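Local coordinates for protein 3-carboxy-cis,cis-muconate cycloisomerase (Acinetobacter calcoaceticus, PDB 1Q5N) that belongs to the fumarase/aspartase superfamily of largely helical enzymes and assembles here as a tetramer of identical chains built round a bundle of long helices, at residues N131-C136 against R179-I184; A299-A304 against L331-Q336. All blocks are in the same frame, centred on the assembly; numbering follows the deposited sequence.

Contact 1 of 2, residues N131-C136 against R179-I184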
loop_
_atom_site.group_PDB
_atom_site.type_symbol
_atom_site.label_atom_id
_atom_site.label_comp_id
_atom_site.label_asym_id
_atom_site.label_seq_id
_atom_site.Cartn_x
_atom_site.Cartn_y
_atom_site.Cartn_z
ATOM N N ASN A 131 19.637 4.158 -19.577
ATOM C CA ASN A 131 20.077 3.533 -20.785
ATOM C C ASN A 131 19.123 2.374 -21.177
ATOM O O ASN A 131 18.882 2.159 -22.359
ATOM C CB ASN A 131 21.510 3.037 -20.633
ATOM C CG ASN A 131 22.044 2.469 -21.929
ATOM O OD1 ASN A 131 22.482 1.314 -21.973
ATOM N ND2 ASN A 131 21.982 3.269 -23.024
ATOM N N GLN A 132 18.586 1.639 -20.204
ATOM C CA GLN A 132 17.643 0.560 -20.531
ATOM C C GLN A 132 16.390 1.166 -21.168
ATOM O O GLN A 132 15.891 0.672 -22.156
ATOM C CB GLN A 132 17.234 -0.192 -19.291
ATOM C CG GLN A 132 18.354 -0.962 -18.644
ATOM C CD GLN A 132 17.870 -1.622 -17.356
ATOM O OE1 GLN A 132 17.496 -0.929 -16.424
ATOM N NE2 GLN A 132 17.865 -2.957 -17.306
ATOM N N VAL A 133 15.900 2.275 -20.630
ATOM C CA VAL A 133 14.705 2.876 -21.212
ATOM C C VAL A 133 14.969 3.346 -22.650
ATOM O O VAL A 133 14.103 3.214 -23.524
ATOM C CB VAL A 133 14.221 4.051 -20.376
ATOM C CG1 VAL A 133 13.131 4.800 -21.108
ATOM C CG2 VAL A 133 13.738 3.531 -19.029
ATOM N N GLN A 134 16.161 3.908 -22.872
ATOM C CA GLN A 134 16.576 4.401 -24.166
ATOM C C GLN A 134 16.569 3.217 -25.184
ATOM O O GLN A 134 16.081 3.369 -26.290
ATOM C CB GLN A 134 17.994 4.988 -24.034
ATOM C CG GLN A 134 18.571 5.566 -25.301
ATOM C CD GLN A 134 17.755 6.770 -25.809
ATOM O OE1 GLN A 134 17.546 7.746 -25.078
ATOM N NE2 GLN A 134 17.301 6.704 -27.070
ATOM N N GLN A 135 17.129 2.067 -24.820
ATOM C CA GLN A 135 17.115 0.930 -25.724
ATOM C C GLN A 135 15.687 0.399 -25.959
ATOM O O GLN A 135 15.358 -0.012 -27.080
ATOM C CB GLN A 135 17.954 -0.210 -25.186
ATOM C CG GLN A 135 19.368 0.088 -25.171
ATOM C CD GLN A 135 20.111 -1.073 -24.623
ATOM O OE1 GLN A 135 20.347 -2.057 -25.336
ATOM N NE2 GLN A 135 20.469 -1.004 -23.340
ATOM N N CYS A 136 14.869 0.370 -24.895
ATOM C CA CYS A 136 13.491 -0.058 -25.024
ATOM C C CYS A 136 12.804 0.890 -26.008
ATOM O O CYS A 136 12.085 0.437 -26.890
ATOM C CB CYS A 136 12.739 -0.032 -23.659
ATOM S SG CYS A 136 13.128 -1.452 -22.628
ATOM N N ARG A 179 8.216 9.595 -22.711
ATOM C CA ARG A 179 7.848 10.460 -21.575
ATOM C C ARG A 179 8.675 10.076 -20.302
ATOM O O ARG A 179 8.967 10.927 -19.449
ATOM C CB ARG A 179 6.337 10.391 -21.307
ATOM C CG ARG A 179 5.514 11.040 -22.363
ATOM C CD ARG A 179 4.051 11.121 -21.929
ATOM N NE ARG A 179 3.392 9.800 -21.799
ATOM C CZ ARG A 179 2.980 9.041 -22.823
ATOM N NH1 ARG A 179 3.155 9.437 -24.077
ATOM N NH2 ARG A 179 2.341 7.903 -22.606
ATOM N N ASP A 180 9.071 8.810 -20.192
ATOM C CA ASP A 180 9.896 8.392 -19.083
ATOM C C ASP A 180 11.304 8.999 -19.198
ATOM O O ASP A 180 11.909 9.388 -18.190
ATOM C CB ASP A 180 10.029 6.878 -19.032
ATOM C CG ASP A 180 8.738 6.196 -18.619
ATOM O OD1 ASP A 180 7.938 6.821 -17.876
ATOM O OD2 ASP A 180 8.532 5.028 -19.028
ATOM N N LEU A 181 11.830 9.024 -20.417
ATOM C CA LEU A 181 13.131 9.621 -20.669
ATOM C C LEU A 181 13.062 11.127 -20.276
ATOM O O LEU A 181 13.977 11.655 -19.672
ATOM C CB LEU A 181 13.486 9.472 -22.145
ATOM C CG LEU A 181 14.538 8.463 -22.587
ATOM C CD1 LEU A 181 15.013 7.509 -21.529
ATOM C CD2 LEU A 181 13.942 7.742 -23.755
ATOM N N ASP A 182 11.959 11.792 -20.577
ATOM C CA ASP A 182 11.838 13.178 -20.218
ATOM C C ASP A 182 11.795 13.356 -18.688
ATOM O O ASP A 182 12.402 14.294 -18.128
ATOM C CB ASP A 182 10.571 13.792 -20.815
ATOM C CG ASP A 182 10.615 13.929 -22.364
ATOM O OD1 ASP A 182 11.703 13.826 -22.986
ATOM O OD2 ASP A 182 9.525 14.162 -22.954
ATOM N N ARG A 183 11.047 12.482 -18.018
ATOM C CA ARG A 183 10.932 12.568 -16.569
ATOM C C ARG A 183 12.282 12.374 -15.891
ATOM O O ARG A 183 12.625 13.113 -14.974
ATOM C CB ARG A 183 9.972 11.513 -16.048
ATOM C CG ARG A 183 8.535 11.844 -16.311
ATOM C CD ARG A 183 7.630 10.687 -15.836
ATOM N NE ARG A 183 6.267 10.966 -16.262
ATOM C CZ ARG A 183 5.602 10.228 -17.152
ATOM N NH1 ARG A 183 6.172 9.150 -17.704
ATOM N NH2 ARG A 183 4.372 10.595 -17.506
ATOM N N ILE A 184 13.035 11.389 -16.365
ATOM C CA ILE A 184 14.351 11.116 -15.804
ATOM C C ILE A 184 15.270 12.361 -15.970
ATOM O O ILE A 184 15.895 12.796 -15.008
ATOM C CB ILE A 184 15.006 9.891 -16.480
ATOM C CG1 ILE A 184 14.315 8.619 -15.993
ATOM C CG2 ILE A 184 16.518 9.885 -16.211
ATOM C CD1 ILE A 184 14.851 7.343 -16.555
#

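Contact 2 of 2, residues A299-A304 against L331-Q336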
loop_
_atom_site.group_PDB
_atom_site.type_symbol
_atom_site.label_atom_id
_atom_site.label_comp_id
_atom_site.label_asym_id
_atom_site.label_seq_id
_atom_site.Cartn_x
_atom_site.Cartn_y
_atom_site.Cartn_z
ATOM N N ALA A 299 5.362 -5.453 -11.060
ATOM C CA ALA A 299 4.261 -4.487 -11.155
ATOM C C ALA A 299 3.243 -4.596 -9.990
ATOM O O ALA A 299 2.314 -3.784 -9.888
ATOM C CB ALA A 299 3.550 -4.636 -12.489
ATOM N N ASN A 300 3.396 -5.640 -9.186
ATOM C CA ASN A 300 2.600 -5.898 -7.957
ATOM C C ASN A 300 3.426 -5.294 -6.760
ATOM O O ASN A 300 2.919 -4.509 -5.949
ATOM C CB ASN A 300 2.443 -7.438 -7.766
ATOM C CG ASN A 300 2.075 -7.862 -6.320
ATOM O OD1 ASN A 300 1.095 -8.600 -6.128
ATOM N ND2 ASN A 300 2.858 -7.454 -5.325
ATOM N N ARG A 301 4.714 -5.639 -6.705
ATOM C CA ARG A 301 5.599 -5.247 -5.633
ATOM C C ARG A 301 5.965 -3.722 -5.565
ATOM O O ARG A 301 5.975 -3.112 -4.472
ATOM C CB ARG A 301 6.828 -6.154 -5.761
ATOM C CG ARG A 301 7.719 -6.323 -4.538
ATOM C CD ARG A 301 7.075 -7.091 -3.349
ATOM N NE ARG A 301 7.910 -7.015 -2.126
ATOM C CZ ARG A 301 9.246 -7.217 -2.103
ATOM N NH1 ARG A 301 9.919 -7.485 -3.223
ATOM N NH2 ARG A 301 9.938 -7.206 -0.952
ATOM N N VAL A 302 6.229 -3.097 -6.724
ATOM C CA VAL A 302 6.604 -1.697 -6.734
ATOM C C VAL A 302 5.500 -0.798 -6.171
ATOM O O VAL A 302 5.808 0.103 -5.373
ATOM C CB VAL A 302 7.133 -1.253 -8.161
ATOM C CG1 VAL A 302 7.335 0.253 -8.218
ATOM C CG2 VAL A 302 8.519 -1.886 -8.372
ATOM N N PRO A 303 4.216 -1.009 -6.556
ATOM C CA PRO A 303 3.151 -0.156 -5.985
ATOM C C PRO A 303 3.108 -0.268 -4.458
ATOM O O PRO A 303 2.850 0.751 -3.757
ATOM C CB PRO A 303 1.868 -0.704 -6.615
ATOM C CG PRO A 303 2.365 -1.120 -8.039
ATOM C CD PRO A 303 3.687 -1.845 -7.656
ATOM N N ALA A 304 3.342 -1.486 -3.936
ATOM C CA ALA A 304 3.362 -1.683 -2.473
ATOM C C ALA A 304 4.558 -0.938 -1.881
ATOM O O ALA A 304 4.413 -0.282 -0.885
ATOM C CB ALA A 304 3.448 -3.186 -2.108
ATOM N N LEU A 331 13.964 1.818 -1.087
ATOM C CA LEU A 331 14.557 2.426 -2.276
ATOM C C LEU A 331 15.374 1.447 -3.111
ATOM O O LEU A 331 15.138 1.318 -4.312
ATOM C CB LEU A 331 15.396 3.673 -1.932
ATOM C CG LEU A 331 15.944 4.475 -3.152
ATOM C CD1 LEU A 331 14.802 5.073 -3.980
ATOM C CD2 LEU A 331 16.860 5.621 -2.707
ATOM N N PRO A 332 16.314 0.719 -2.492
ATOM C CA PRO A 332 17.080 -0.214 -3.339
ATOM C C PRO A 332 16.168 -1.264 -4.039
ATOM O O PRO A 332 16.393 -1.609 -5.206
ATOM C CB PRO A 332 18.074 -0.889 -2.343
ATOM C CG PRO A 332 18.147 0.104 -1.182
ATOM C CD PRO A 332 16.722 0.625 -1.072
ATOM N N GLU A 333 15.170 -1.788 -3.324
ATOM C CA GLU A 333 14.295 -2.809 -3.911
ATOM C C GLU A 333 13.575 -2.229 -5.137
ATOM O O GLU A 333 13.471 -2.914 -6.154
ATOM C CB GLU A 333 13.316 -3.309 -2.853
ATOM C CG GLU A 333 12.406 -4.485 -3.193
ATOM C CD GLU A 333 13.125 -5.818 -3.264
ATOM O OE1 GLU A 333 14.256 -5.879 -2.721
ATOM O OE2 GLU A 333 12.582 -6.814 -3.839
ATOM N N ILE A 334 13.116 -0.965 -5.076
ATOM C CA ILE A 334 12.407 -0.343 -6.206
ATOM C C ILE A 334 13.334 -0.262 -7.430
ATOM O O ILE A 334 12.943 -0.652 -8.526
ATOM C CB ILE A 334 11.880 1.061 -5.810
ATOM C CG1 ILE A 334 10.942 0.877 -4.632
ATOM C CG2 ILE A 334 11.206 1.778 -7.017
ATOM C CD1 ILE A 334 10.204 2.075 -4.189
ATOM N N PHE A 335 14.561 0.233 -7.252
ATOM C CA PHE A 335 15.531 0.266 -8.350
ATOM C C PHE A 335 15.805 -1.133 -8.944
ATOM O O PHE A 335 15.831 -1.339 -10.159
ATOM C CB PHE A 335 16.872 0.807 -7.853
ATOM C CG PHE A 335 17.082 2.261 -8.143
ATOM C CD1 PHE A 335 17.352 2.682 -9.453
ATOM C CD2 PHE A 335 17.079 3.203 -7.085
ATOM C CE1 PHE A 335 17.627 4.020 -9.740
ATOM C CE2 PHE A 335 17.347 4.542 -7.330
ATOM C CZ PHE A 335 17.637 4.967 -8.663
ATOM N N GLN A 336 16.057 -2.091 -8.073
ATOM C CA GLN A 336 16.343 -3.440 -8.522
ATOM C C GLN A 336 15.212 -4.116 -9.294
ATOM O O GLN A 336 15.489 -4.818 -10.276
ATOM C CB GLN A 336 16.749 -4.305 -7.338
ATOM C CG GLN A 336 18.205 -4.157 -6.999
ATOM C CD GLN A 336 18.533 -4.885 -5.711
ATOM O OE1 GLN A 336 18.267 -4.374 -4.631
ATOM N NE2 GLN A 336 19.069 -6.084 -5.819
#

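Contact 1 of 2, residues N131-C136 against R179-I184
Val133 and Leu181 mark the point where helices 110-146 and 166-191 pass each other, running nearly antiparallel: the axes of the two short segments come within 9.9 Å at an angle of 156° between their N-to-C directions. The CA atoms of Val133 and Leu181 lie 6.9 Å apart, and the two side chains overlap side by side, pointing opposite ways. In Val133, CB already faces the other helix, and chi1 171°, with CG1 anti to the backbone N, makes CG1 the branch that meets Leu181. It presses on Leu181 CD1 at 3.3 Å, tighter than an ordinary carbon contact. In Leu181, CD1 almost eclipses CA (chi2 9°), so that this close approach is doubtful in detail. The other branch sits more comfortably, with Leu181 CD2 4.0 Å from Val133 CG1. A beta-branched valine and a leucine suit the place, since the seam between long helices is filled by compact apolar groups. Both helices are part of the central helical bundle that marks the fumarase/aspartase superfamily. On one flank Gln134, bent at its second torsion, lies roughly perpendicular to the leucine and lays OE1 3.8 Å from Leu181 CD2, a polar atom at the margin of the apolar contact; its NE2 has a weak bond to Glu138. One residue before the leucine, Asp180 offers its CB, 4.3 Å from Val133 CG1, while its carboxylate turns to other partners. Asp180 OD1 takes a weak hydrogen bond from Arg183 NH1 at 2.9 Å, part of a salt bridge, and OD2 a weak one from Asn250. Arg183 NH2 makes further salt bridges with Asp235 and Glu239 of the second subunit.

Contact 2 of 2, residues A299-A304 against L331-Q336
Glu333 of helix 323-351 reaches across to Arg301 of helix 290-311 beside an apolar pair, Val302 and Ile334, whose CA atoms are 6.0 Å apart. From CB, which points toward the partner helix, the glutamate chain runs to CG, held opposite the backbone N (chi1 -173°) and 3.9 Å from Arg301 NH1. A bend at the next bond folds the carboxylate over, bringing CD to 3.6 Å from Arg301 NH1. At the tip OE2 accepts a hydrogen bond from Arg301 NH1 at 2.8 Å, part of a salt bridge. The bond is bent (140° at the hydrogen), and the nitrogen comes from above the carboxylate, 41° out of its plane; one N-O pair carries the bridge. The main polar partner of OE2 is Tyr13 OH, also hydrogen-bonded; together the two probably limit the turning of the carboxylate. Arginine suits its buried place because its long chain can carry the charge to this acid, whose negative charge probably offsets its own. Leu329 of the third subunit packs on Arg301. Alongside, Val302 CG1 and Ile334 CG2 meet at 4.3 Å, a loose apolar touch of two beta-branched side chains. An apolar pair with a salt bridge beside it joins two roughly antiparallel long helices here, within the central helical bundle through which subunits of this superfamily assemble as tetramers.

Overall arrangement
Following the chain, helix 110-146 leads through a small three-stranded antiparallel sheet into helix 166-191, and contact 1 closes that excursion of 42 residues. After the short helix 210-221 comes helix 235-261; then helices 290-311 and 323-351, joined by a non-helical connection, residues 312-322, are brought together by contact 2. The two closures come in series, neither nested nor crossed. The centres of contact 1 and contact 2 lie about 18 Å apart, and the nearest atoms of contact 1 and contact 2 about 6 Å, without touching. Helices still link them: Gln132 NE2 bonds to Ala339 O on helix 323-351, while helix 235-261 packs against both Asp180 and Ile334. Five long helices thus form one bundle, and both contacts also border the second subunit.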